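Local coordinates for putative aminotransferase (PDB 4ZWV), which probably transfers an amino group to a sugar with the help of pyridoxal 5'-phosphate, and is thought to act in making the aminopentose of the indolocarbazole AT2433, at residues A[4-12]-A[349-360]; A[260-271]-A[289-297]. All blocks are in the same frame, centred on the assembly; numbering follows the deposited sequence.

Contact 1: A[4-12]-A[349-360]; sequences MIPLFKVAV and SLPVGWWLTEQD
Trp-355, in the type I beta turn Gly-353 to Leu-356, lies against the irregular N-terminal arm of this DegT/DnrJ/EryC1-family aminotransferase at Pro-6 to Lys-9. One direct hydrogen bond joins the segments: Trp-355 NE1 donates to Pro-6 O at 2.9 Å, bent to 137° at the hydrogen. CH-pi packing adds to this grip. Lys-9 CB sits over the six-membered ring of Trp-355, 3.8 Å from its centroid, while CD of the same chain runs back along the indole to Trp-355 CB; Gly-353 CA lies on the opposite face. With CG anti to the backbone N (chi1 -171°), the lysine chain follows the indole before its amino end turns off. Apolar contacts extend the packing. Ile-5 CG2 presses on Leu-356 CD2 at a tight 3.4 Å, and its CD1 lies alongside Asp-360 CB, in the helix 358-369 whose start is closed by a capping box of Thr-357 and Asp-360. Ala-11 CB touches Trp-354 CZ2 at 3.6 Å. Water completes the polar links: one bridges Leu-7 O and Val-352 N, and a second gives a hydrogen bond of 2.6 Å to Lys-9 O and accepts one from Trp-354 NE1.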
loop_
_atom_site.group_PDB
_atom_site.type_symbol
_atom_site.label_atom_id
_atom_site.label_comp_id
_atom_site.label_asym_id
_atom_site.label_seq_id
_atom_site.Cartn_x
_atom_site.Cartn_y
_atom_site.Cartn_z
HETATM N N MSE A 4 -19.337 22.743 -13.605
HETATM C CA MSE A 4 -17.960 23.207 -13.626
HETATM C C MSE A 4 -17.077 22.325 -14.501
HETATM O O MSE A 4 -17.217 21.102 -14.520
HETATM C CB MSE A 4 -17.392 23.269 -12.205
HETATM C CG MSE A 4 -16.158 24.152 -12.071
HETATM SE SE MSE A 4 -15.596 24.390 -10.223
HETATM C CE MSE A 4 -15.176 26.291 -10.274
ATOM N N ILE A 5 -16.173 22.964 -15.232
ATOM C CA ILE A 5 -15.129 22.263 -15.958
ATOM C C ILE A 5 -14.045 21.840 -14.974
ATOM O O ILE A 5 -13.380 22.699 -14.398
ATOM C CB ILE A 5 -14.523 23.158 -17.052
ATOM C CG1 ILE A 5 -15.594 23.537 -18.078
ATOM C CG2 ILE A 5 -13.363 22.451 -17.716
ATOM C CD1 ILE A 5 -15.167 24.641 -19.039
ATOM N N PRO A 6 -13.874 20.519 -14.753
ATOM C CA PRO A 6 -12.931 20.063 -13.726
ATOM C C PRO A 6 -11.475 20.051 -14.196
ATOM O O PRO A 6 -11.197 19.940 -15.392
ATOM C CB PRO A 6 -13.416 18.637 -13.423
ATOM C CG PRO A 6 -13.989 18.172 -14.726
ATOM C CD PRO A 6 -14.588 19.395 -15.390
ATOM N N LEU A 7 -10.562 20.164 -13.239
ATOM C CA LEU A 7 -9.134 20.155 -13.505
ATOM C C LEU A 7 -8.646 18.728 -13.745
ATOM O O LEU A 7 -7.689 18.506 -14.489
ATOM C CB LEU A 7 -8.395 20.808 -12.334
ATOM C CG LEU A 7 -6.890 21.018 -12.421
ATOM C CD1 LEU A 7 -6.539 21.809 -13.676
ATOM C CD2 LEU A 7 -6.414 21.757 -11.166
ATOM N N PHE A 8 -9.326 17.773 -13.104
ATOM C CA PHE A 8 -9.009 16.347 -13.188
ATOM C C PHE A 8 -10.307 15.575 -13.402
ATOM O O PHE A 8 -11.370 16.021 -12.974
ATOM C CB PHE A 8 -8.335 15.823 -11.906
ATOM C CG PHE A 8 -7.299 16.748 -11.315
ATOM C CD1 PHE A 8 -6.000 16.755 -11.797
ATOM C CD2 PHE A 8 -7.618 17.573 -10.246
ATOM C CE1 PHE A 8 -5.045 17.590 -11.240
ATOM C CE2 PHE A 8 -6.670 18.411 -9.688
ATOM C CZ PHE A 8 -5.381 18.416 -10.184
ATOM N N LYS A 9 -10.227 14.411 -14.035
ATOM C CA LYS A 9 -11.417 13.580 -14.218
ATOM C C LYS A 9 -11.007 12.132 -14.423
ATOM O O LYS A 9 -9.982 11.852 -15.041
ATOM C CB LYS A 9 -12.253 14.086 -15.403
ATOM C CG LYS A 9 -13.620 13.430 -15.541
ATOM C CD LYS A 9 -14.460 14.153 -16.587
ATOM C CE LYS A 9 -15.764 13.438 -16.865
ATOM N NZ LYS A 9 -16.660 13.476 -15.681
ATOM N N VAL A 10 -11.802 11.209 -13.890
ATOM C CA VAL A 10 -11.501 9.789 -14.030
ATOM C C VAL A 10 -11.860 9.278 -15.423
ATOM O O VAL A 10 -12.955 9.535 -15.918
ATOM C CB VAL A 10 -12.258 8.955 -12.977
ATOM C CG1 VAL A 10 -11.945 7.477 -13.152
ATOM C CG2 VAL A 10 -11.893 9.408 -11.578
ATOM N N ALA A 11 -10.927 8.573 -16.060
ATOM C CA ALA A 11 -11.205 7.928 -17.339
ATOM C C ALA A 11 -11.360 6.419 -17.144
ATOM O O ALA A 11 -10.376 5.676 -17.181
ATOM C CB ALA A 11 -10.093 8.224 -18.344
ATOM N N VAL A 12 -12.587 5.959 -16.930
ATOM C CA VAL A 12 -12.808 4.520 -16.781
ATOM C C VAL A 12 -13.738 4.001 -17.880
ATOM O O VAL A 12 -14.874 4.450 -18.043
ATOM C CB VAL A 12 -13.355 4.174 -15.372
ATOM C CG1 VAL A 12 -14.618 4.968 -15.062
ATOM C CG2 VAL A 12 -13.583 2.665 -15.228
ATOM N N SER A 349 -2.856 26.055 -12.483
ATOM C CA SER A 349 -3.070 24.934 -13.397
ATOM C C SER A 349 -4.471 25.026 -13.991
ATOM O O SER A 349 -5.450 25.244 -13.266
ATOM C CB SER A 349 -2.904 23.589 -12.675
ATOM O OG SER A 349 -1.599 23.435 -12.122
ATOM N N LEU A 350 -4.564 24.847 -15.306
ATOM C CA LEU A 350 -5.836 24.923 -16.023
ATOM C C LEU A 350 -6.266 23.559 -16.558
ATOM O O LEU A 350 -5.427 22.719 -16.879
ATOM C CB LEU A 350 -5.730 25.915 -17.184
ATOM C CG LEU A 350 -5.347 27.346 -16.813
ATOM C CD1 LEU A 350 -5.153 28.186 -18.063
ATOM C CD2 LEU A 350 -6.421 27.945 -15.931
ATOM N N PRO A 351 -7.583 23.328 -16.651
ATOM C CA PRO A 351 -8.056 22.066 -17.233
ATOM C C PRO A 351 -7.612 21.921 -18.679
ATOM O O PRO A 351 -7.748 22.870 -19.451
ATOM C CB PRO A 351 -9.584 22.187 -17.153
ATOM C CG PRO A 351 -9.840 23.212 -16.093
ATOM C CD PRO A 351 -8.696 24.185 -16.208
ATOM N N VAL A 352 -7.115 20.748 -19.049
ATOM C CA VAL A 352 -6.624 20.566 -20.409
ATOM C C VAL A 352 -6.943 19.161 -20.943
ATOM O O VAL A 352 -6.630 18.825 -22.077
ATOM C CB VAL A 352 -5.096 20.844 -20.463
ATOM C CG1 VAL A 352 -4.315 19.677 -19.878
ATOM C CG2 VAL A 352 -4.634 21.149 -21.888
ATOM N N GLY A 353 -7.593 18.342 -20.125
ATOM C CA GLY A 353 -7.784 16.942 -20.473
ATOM C C GLY A 353 -8.824 16.581 -21.525
ATOM O O GLY A 353 -9.484 17.451 -22.110
ATOM N N TRP A 354 -8.969 15.273 -21.754
ATOM C CA TRP A 354 -9.820 14.727 -22.821
ATOM C C TRP A 354 -11.301 15.073 -22.683
ATOM O O TRP A 354 -12.051 14.986 -23.653
ATOM C CB TRP A 354 -9.676 13.199 -22.870
ATOM C CG TRP A 354 -9.957 12.569 -21.536
ATOM C CD1 TRP A 354 -9.043 12.253 -20.578
ATOM C CD2 TRP A 354 -11.243 12.214 -20.998
ATOM N NE1 TRP A 354 -9.675 11.711 -19.477
ATOM C CE2 TRP A 354 -11.025 11.682 -19.712
ATOM C CE3 TRP A 354 -12.556 12.295 -21.482
ATOM C CZ2 TRP A 354 -12.064 11.230 -18.906
ATOM C CZ3 TRP A 354 -13.588 11.847 -20.674
ATOM C CH2 TRP A 354 -13.332 11.321 -19.404
ATOM N N TRP A 355 -11.718 15.451 -21.480
ATOM C CA TRP A 355 -13.126 15.728 -21.192
ATOM C C TRP A 355 -13.543 17.120 -21.648
ATOM O O TRP A 355 -14.719 17.475 -21.597
ATOM C CB TRP A 355 -13.399 15.570 -19.694
ATOM C CG TRP A 355 -12.530 16.450 -18.852
ATOM C CD1 TRP A 355 -12.810 17.719 -18.435
ATOM C CD2 TRP A 355 -11.228 16.135 -18.341
ATOM N NE1 TRP A 355 -11.762 18.214 -17.687
ATOM C CE2 TRP A 355 -10.780 17.262 -17.616
ATOM C CE3 TRP A 355 -10.398 15.009 -18.419
ATOM C CZ2 TRP A 355 -9.546 17.293 -16.969
ATOM C CZ3 TRP A 355 -9.173 15.043 -17.775
ATOM C CH2 TRP A 355 -8.755 16.179 -17.065
ATOM N N LEU A 356 -12.569 17.912 -22.075
ATOM C CA LEU A 356 -12.841 19.240 -22.601
ATOM C C LEU A 356 -13.450 19.218 -24.004
ATOM O O LEU A 356 -12.793 18.807 -24.961
ATOM C CB LEU A 356 -11.551 20.051 -22.631
ATOM C CG LEU A 356 -11.003 20.672 -21.360
ATOM C CD1 LEU A 356 -9.776 21.491 -21.713
ATOM C CD2 LEU A 356 -12.050 21.555 -20.757
ATOM N N THR A 357 -14.691 19.674 -24.136
ATOM C CA THR A 357 -15.276 19.850 -25.462
ATOM C C THR A 357 -14.643 21.061 -26.126
ATOM O O THR A 357 -13.976 21.851 -25.468
ATOM C CB THR A 357 -16.789 20.058 -25.410
ATOM O OG1 THR A 357 -17.078 21.285 -24.723
ATOM C CG2 THR A 357 -17.465 18.891 -24.710
ATOM N N GLU A 358 -14.857 21.226 -27.421
ATOM C CA GLU A 358 -14.362 22.425 -28.089
ATOM C C GLU A 358 -14.960 23.673 -27.445
ATOM O O GLU A 358 -14.270 24.672 -27.244
ATOM C CB GLU A 358 -14.675 22.374 -29.583
ATOM C CG GLU A 358 -13.766 21.421 -30.347
ATOM C CD GLU A 358 -13.925 21.529 -31.850
ATOM O OE1 GLU A 358 -14.730 22.368 -32.306
ATOM O OE2 GLU A 358 -13.243 20.773 -32.574
ATOM N N GLN A 359 -16.234 23.592 -27.078
ATOM C CA GLN A 359 -16.914 24.702 -26.424
ATOM C C GLN A 359 -16.306 25.015 -25.054
ATOM O O GLN A 359 -16.165 26.187 -24.690
ATOM C CB GLN A 359 -18.411 24.402 -26.293
ATOM C CG GLN A 359 -19.238 25.549 -25.740
ATOM C CD GLN A 359 -20.734 25.296 -25.847
ATOM O OE1 GLN A 359 -21.167 24.304 -26.434
ATOM N NE2 GLN A 359 -21.530 26.203 -25.288
ATOM N N ASP A 360 -15.945 23.971 -24.304
ATOM C CA ASP A 360 -15.300 24.142 -23.000
ATOM C C ASP A 360 -13.981 24.915 -23.110
ATOM O O ASP A 360 -13.758 25.875 -22.371
ATOM C CB ASP A 360 -15.022 22.788 -22.340
ATOM C CG ASP A 360 -16.276 22.083 -21.854
ATOM O OD1 ASP A 360 -17.309 22.748 -21.607
ATOM O OD2 ASP A 360 -16.213 20.841 -21.717
HETATM O O HOH W 1 -6.348 18.886 -16.906
HETATM O O HOH W 2 -8.264 11.195 -16.920
#

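Contact 2: A[260-271]-A[289-297]; sequences LRLHRENAAFYD and REGSFYVYD
Ala-267, on the long helix 243-273, packs its CB squarely over the ring of Phe-293, 3.4 Å from the centroid, where the loop between strands 289-290 and 296-300 runs along the helix. This is helix-on-loop packing, and its tight part continues into strand 296-300. There Tyr-270 CB stands over one face of Tyr-296, and the edge of the Tyr-270 ring points at the same face in a T-shaped pair, planes at 62°. The Tyr-296 hydroxyl donates to Asp-271 OD1 at 2.7 Å, reaching the carboxylate on its anti side. Beside Phe-293, His-263 ND1 donates to Phe-293 O at 2.7 Å; this oxygen lies in the imidazole plane, while ND1 comes from above the carbonyl plane. The next residue, Tyr-294, points away from the helix and stacks on His-164, a pyridoxal 5'-phosphate-binding residue, so the loop leads from the helix to the cofactor site. The looser side lies at exposed Glu-290. Its carboxylate stacks on the guanidinium of Arg-264, planes 1° apart, and the salt bridge is of charges alone, with NH1 3.6 Å from Glu-290 OE1. Leu-260 CG packs on the opposite face. The guanidinium edge is held more firmly: NH2 bonds to Gly-167 O, and NE donates to Gly-291 O at 2.8 Å and 160°, with Gly-291 O in the guanidinium plane.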
loop_
_atom_site.group_PDB
_atom_site.type_symbol
_atom_site.label_atom_id
_atom_site.label_comp_id
_atom_site.label_asym_id
_atom_site.label_seq_id
_atom_site.Cartn_x
_atom_site.Cartn_y
_atom_site.Cartn_z
ATOM N N LEU A 260 -4.739 10.873 -24.605
ATOM C CA LEU A 260 -3.469 11.591 -24.613
ATOM C C LEU A 260 -3.394 12.571 -25.782
ATOM O O LEU A 260 -2.900 13.692 -25.642
ATOM C CB LEU A 260 -2.306 10.600 -24.672
ATOM C CG LEU A 260 -0.906 11.136 -24.396
ATOM C CD1 LEU A 260 -0.857 11.943 -23.095
ATOM C CD2 LEU A 260 0.072 9.971 -24.344
ATOM N N ARG A 261 -3.876 12.135 -26.938
ATOM C CA ARG A 261 -3.901 12.986 -28.120
ATOM C C ARG A 261 -4.735 14.241 -27.840
ATOM O O ARG A 261 -4.349 15.337 -28.214
ATOM C CB ARG A 261 -4.449 12.216 -29.320
ATOM C CG ARG A 261 -4.364 12.982 -30.633
ATOM C CD ARG A 261 -5.159 12.287 -31.722
ATOM N NE ARG A 261 -6.592 12.403 -31.467
ATOM C CZ ARG A 261 -7.306 13.494 -31.721
ATOM N NH1 ARG A 261 -6.723 14.562 -32.251
ATOM N NH2 ARG A 261 -8.603 13.522 -31.451
ATOM N N LEU A 262 -5.852 14.082 -27.131
ATOM C CA LEU A 262 -6.704 15.223 -26.811
ATOM C C LEU A 262 -6.049 16.163 -25.790
ATOM O O LEU A 262 -6.126 17.386 -25.945
ATOM C CB LEU A 262 -8.066 14.750 -26.297
ATOM C CG LEU A 262 -8.931 14.034 -27.335
ATOM C CD1 LEU A 262 -10.168 13.442 -26.689
ATOM C CD2 LEU A 262 -9.329 14.988 -28.456
ATOM N N HIS A 263 -5.409 15.606 -24.756
ATOM C CA HIS A 263 -4.628 16.437 -23.829
ATOM C C HIS A 263 -3.664 17.327 -24.609
ATOM O O HIS A 263 -3.576 18.536 -24.384
ATOM C CB HIS A 263 -3.810 15.590 -22.841
ATOM C CG HIS A 263 -4.579 15.092 -21.651
ATOM N ND1 HIS A 263 -4.355 15.567 -20.375
ATOM C CD2 HIS A 263 -5.536 14.138 -21.534
ATOM C CE1 HIS A 263 -5.146 14.935 -19.525
ATOM N NE2 HIS A 263 -5.872 14.061 -20.202
ATOM N N ARG A 264 -2.940 16.709 -25.533
ATOM C CA ARG A 264 -1.924 17.422 -26.297
ATOM C C ARG A 264 -2.527 18.434 -27.264
ATOM O O ARG A 264 -2.009 19.538 -27.413
ATOM C CB ARG A 264 -1.037 16.415 -27.032
ATOM C CG ARG A 264 -0.118 15.672 -26.067
ATOM C CD ARG A 264 0.489 14.410 -26.658
ATOM N NE ARG A 264 1.425 13.819 -25.704
ATOM C CZ ARG A 264 1.873 12.567 -25.756
ATOM N NH1 ARG A 264 1.472 11.750 -26.717
ATOM N NH2 ARG A 264 2.722 12.130 -24.829
ATOM N N GLU A 265 -3.638 18.070 -27.898
ATOM C CA GLU A 265 -4.336 18.986 -28.798
ATOM C C GLU A 265 -4.858 20.215 -28.049
ATOM O O GLU A 265 -4.745 21.341 -28.530
ATOM C CB GLU A 265 -5.480 18.254 -29.499
ATOM C CG GLU A 265 -6.358 19.137 -30.369
ATOM C CD GLU A 265 -7.591 18.410 -30.888
ATOM O OE1 GLU A 265 -7.440 17.328 -31.495
ATOM O OE2 GLU A 265 -8.713 18.920 -30.684
ATOM N N ASN A 266 -5.407 19.998 -26.855
ATOM C CA ASN A 266 -5.915 21.110 -26.054
ATOM C C ASN A 266 -4.792 22.039 -25.592
ATOM O O ASN A 266 -4.952 23.262 -25.587
ATOM C CB ASN A 266 -6.694 20.580 -24.848
ATOM C CG ASN A 266 -7.983 19.902 -25.250
ATOM O OD1 ASN A 266 -8.539 20.178 -26.320
ATOM N ND2 ASN A 266 -8.467 19.003 -24.406
ATOM N N ALA A 267 -3.665 21.451 -25.200
ATOM C CA ALA A 267 -2.484 22.224 -24.816
ATOM C C ALA A 267 -1.988 23.078 -25.982
ATOM O O ALA A 267 -1.631 24.248 -25.808
ATOM C CB ALA A 267 -1.378 21.297 -24.333
ATOM N N ALA A 268 -1.973 22.490 -27.172
ATOM C CA ALA A 268 -1.552 23.227 -28.361
ATOM C C ALA A 268 -2.503 24.388 -28.624
ATOM O O ALA A 268 -2.077 25.476 -29.028
ATOM C CB ALA A 268 -1.486 22.306 -29.570
ATOM N N PHE A 269 -3.792 24.152 -28.392
ATOM C CA PHE A 269 -4.805 25.189 -28.555
ATOM C C PHE A 269 -4.536 26.357 -27.603
ATOM O O PHE A 269 -4.546 27.520 -28.017
ATOM C CB PHE A 269 -6.201 24.602 -28.327
ATOM C CG PHE A 269 -7.317 25.599 -28.450
ATOM C CD1 PHE A 269 -7.820 25.947 -29.690
ATOM C CD2 PHE A 269 -7.879 26.172 -27.318
ATOM C CE1 PHE A 269 -8.854 26.861 -29.802
ATOM C CE2 PHE A 269 -8.910 27.085 -27.427
ATOM C CZ PHE A 269 -9.397 27.427 -28.664
ATOM N N TYR A 270 -4.301 26.049 -26.334
ATOM C CA TYR A 270 -3.957 27.090 -25.366
ATOM C C TYR A 270 -2.671 27.826 -25.754
ATOM O O TYR A 270 -2.607 29.050 -25.644
ATOM C CB TYR A 270 -3.796 26.509 -23.962
ATOM C CG TYR A 270 -5.071 26.064 -23.279
ATOM C CD1 TYR A 270 -6.306 26.619 -23.591
ATOM C CD2 TYR A 270 -5.021 25.082 -22.299
ATOM C CE1 TYR A 270 -7.464 26.203 -22.940
ATOM C CE2 TYR A 270 -6.160 24.658 -21.649
ATOM C CZ TYR A 270 -7.376 25.218 -21.968
ATOM O OH TYR A 270 -8.504 24.784 -21.306
ATOM N N ASP A 271 -1.649 27.083 -26.184
ATOM C CA ASP A 271 -0.403 27.693 -26.659
ATOM C C ASP A 271 -0.673 28.764 -27.709
ATOM O O ASP A 271 -0.032 29.815 -27.720
ATOM C CB ASP A 271 0.530 26.658 -27.282
ATOM C CG ASP A 271 1.171 25.732 -26.270
ATOM O OD1 ASP A 271 1.216 26.041 -25.054
ATOM O OD2 ASP A 271 1.659 24.679 -26.727
ATOM N N ARG A 289 11.162 17.001 -26.856
ATOM C CA ARG A 289 10.473 16.060 -25.989
ATOM C C ARG A 289 8.975 16.224 -26.147
ATOM O O ARG A 289 8.504 17.213 -26.703
ATOM C CB ARG A 289 10.891 16.260 -24.529
ATOM C CG ARG A 289 10.470 17.594 -23.907
ATOM C CD ARG A 289 11.308 17.905 -22.666
ATOM N NE ARG A 289 12.636 18.371 -23.058
ATOM C CZ ARG A 289 13.520 18.945 -22.247
ATOM N NH1 ARG A 289 13.247 19.114 -20.957
ATOM N NH2 ARG A 289 14.686 19.370 -22.739
ATOM N N GLU A 290 8.225 15.237 -25.668
ATOM C CA GLU A 290 6.778 15.278 -25.784
ATOM C C GLU A 290 6.156 15.007 -24.430
ATOM O O GLU A 290 6.280 13.900 -23.904
ATOM C CB GLU A 290 6.283 14.259 -26.814
ATOM C CG GLU A 290 4.777 14.300 -27.033
ATOM C CD GLU A 290 4.317 13.365 -28.146
ATOM O OE1 GLU A 290 4.733 12.185 -28.159
ATOM O OE2 GLU A 290 3.544 13.818 -29.016
ATOM N N GLY A 291 5.520 16.029 -23.857
ATOM C CA GLY A 291 4.889 15.896 -22.551
ATOM C C GLY A 291 3.470 15.370 -22.636
ATOM O O GLY A 291 2.924 15.177 -23.727
ATOM N N SER A 292 2.869 15.131 -21.476
ATOM C CA SER A 292 1.551 14.515 -21.439
ATOM C C SER A 292 0.459 15.424 -20.895
ATOM O O SER A 292 -0.708 15.038 -20.888
ATOM C CB SER A 292 1.620 13.222 -20.621
ATOM O OG SER A 292 2.462 12.290 -21.286
ATOM N N PHE A 293 0.836 16.619 -20.436
ATOM C CA PHE A 293 -0.148 17.644 -20.043
ATOM C C PHE A 293 -1.261 17.138 -19.128
ATOM O O PHE A 293 -2.448 17.216 -19.440
ATOM C CB PHE A 293 -0.742 18.291 -21.291
ATOM C CG PHE A 293 0.263 19.078 -22.065
ATOM C CD1 PHE A 293 0.628 20.344 -21.644
ATOM C CD2 PHE A 293 0.877 18.541 -23.179
ATOM C CE1 PHE A 293 1.572 21.084 -22.346
ATOM C CE2 PHE A 293 1.821 19.272 -23.883
ATOM C CZ PHE A 293 2.166 20.546 -23.464
ATOM N N TYR A 294 -0.856 16.607 -17.986
ATOM C CA TYR A 294 -1.792 16.238 -16.939
ATOM C C TYR A 294 -2.693 17.435 -16.625
ATOM O O TYR A 294 -3.913 17.291 -16.485
ATOM C CB TYR A 294 -1.001 15.786 -15.712
ATOM C CG TYR A 294 -1.802 15.352 -14.519
ATOM C CD1 TYR A 294 -2.711 14.306 -14.607
ATOM C CD2 TYR A 294 -1.603 15.957 -13.285
ATOM C CE1 TYR A 294 -3.424 13.890 -13.488
ATOM C CE2 TYR A 294 -2.305 15.547 -12.168
ATOM C CZ TYR A 294 -3.213 14.520 -12.281
ATOM O OH TYR A 294 -3.908 14.112 -11.168
ATOM N N VAL A 295 -2.070 18.611 -16.517
ATOM C CA VAL A 295 -2.771 19.894 -16.427
ATOM C C VAL A 295 -1.984 20.877 -17.295
ATOM O O VAL A 295 -0.892 20.545 -17.754
ATOM C CB VAL A 295 -2.873 20.428 -14.970
ATOM C CG1 VAL A 295 -3.735 19.507 -14.109
ATOM C CG2 VAL A 295 -1.487 20.603 -14.364
ATOM N N TYR A 296 -2.521 22.075 -17.495
ATOM C CA TYR A 296 -1.845 23.102 -18.291
ATOM C C TYR A 296 -1.503 24.287 -17.392
ATOM O O TYR A 296 -2.392 24.974 -16.897
ATOM C CB TYR A 296 -2.732 23.531 -19.468
ATOM C CG TYR A 296 -2.056 24.492 -20.420
ATOM C CD1 TYR A 296 -1.346 24.025 -21.518
ATOM C CD2 TYR A 296 -2.121 25.868 -20.215
ATOM C CE1 TYR A 296 -0.709 24.908 -22.394
ATOM C CE2 TYR A 296 -1.492 26.754 -21.083
ATOM C CZ TYR A 296 -0.792 26.263 -22.170
ATOM O OH TYR A 296 -0.160 27.141 -23.030
ATOM N N ASP A 297 -0.210 24.510 -17.166
ATOM C CA ASP A 297 0.227 25.564 -16.253
ATOM C C ASP A 297 0.439 26.908 -16.940
ATOM O O ASP A 297 0.958 26.979 -18.061
ATOM C CB ASP A 297 1.530 25.172 -15.556
ATOM C CG ASP A 297 1.316 24.175 -14.434
ATOM O OD1 ASP A 297 0.147 23.856 -14.140
ATOM O OD2 ASP A 297 2.321 23.733 -13.836
#

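Overall arrangement
From the N terminus, the arm 4-12 precedes helix 16-26 and the seven-stranded mixed sheet; it meets 349-360 only after nearly the whole chain has passed, so contact 1 closes a loop of 336 residues. Contact 2 is nested within that loop and closes a short one, 17 residues between segments 260-271 and 289-297. Their centres lie about 12 Å apart. Strands 296-300 and 347-350 are antiparallel neighbours in a three-stranded sheet, where Tyr-296 and Leu-350 share a backbone hydrogen bond, and Asp-297 accepts from Ser-349. Helix 243-273 also holds 349-360, through Tyr-270 to Pro-351 and Asn-266 to Val-352, joining arm, helix and small sheet.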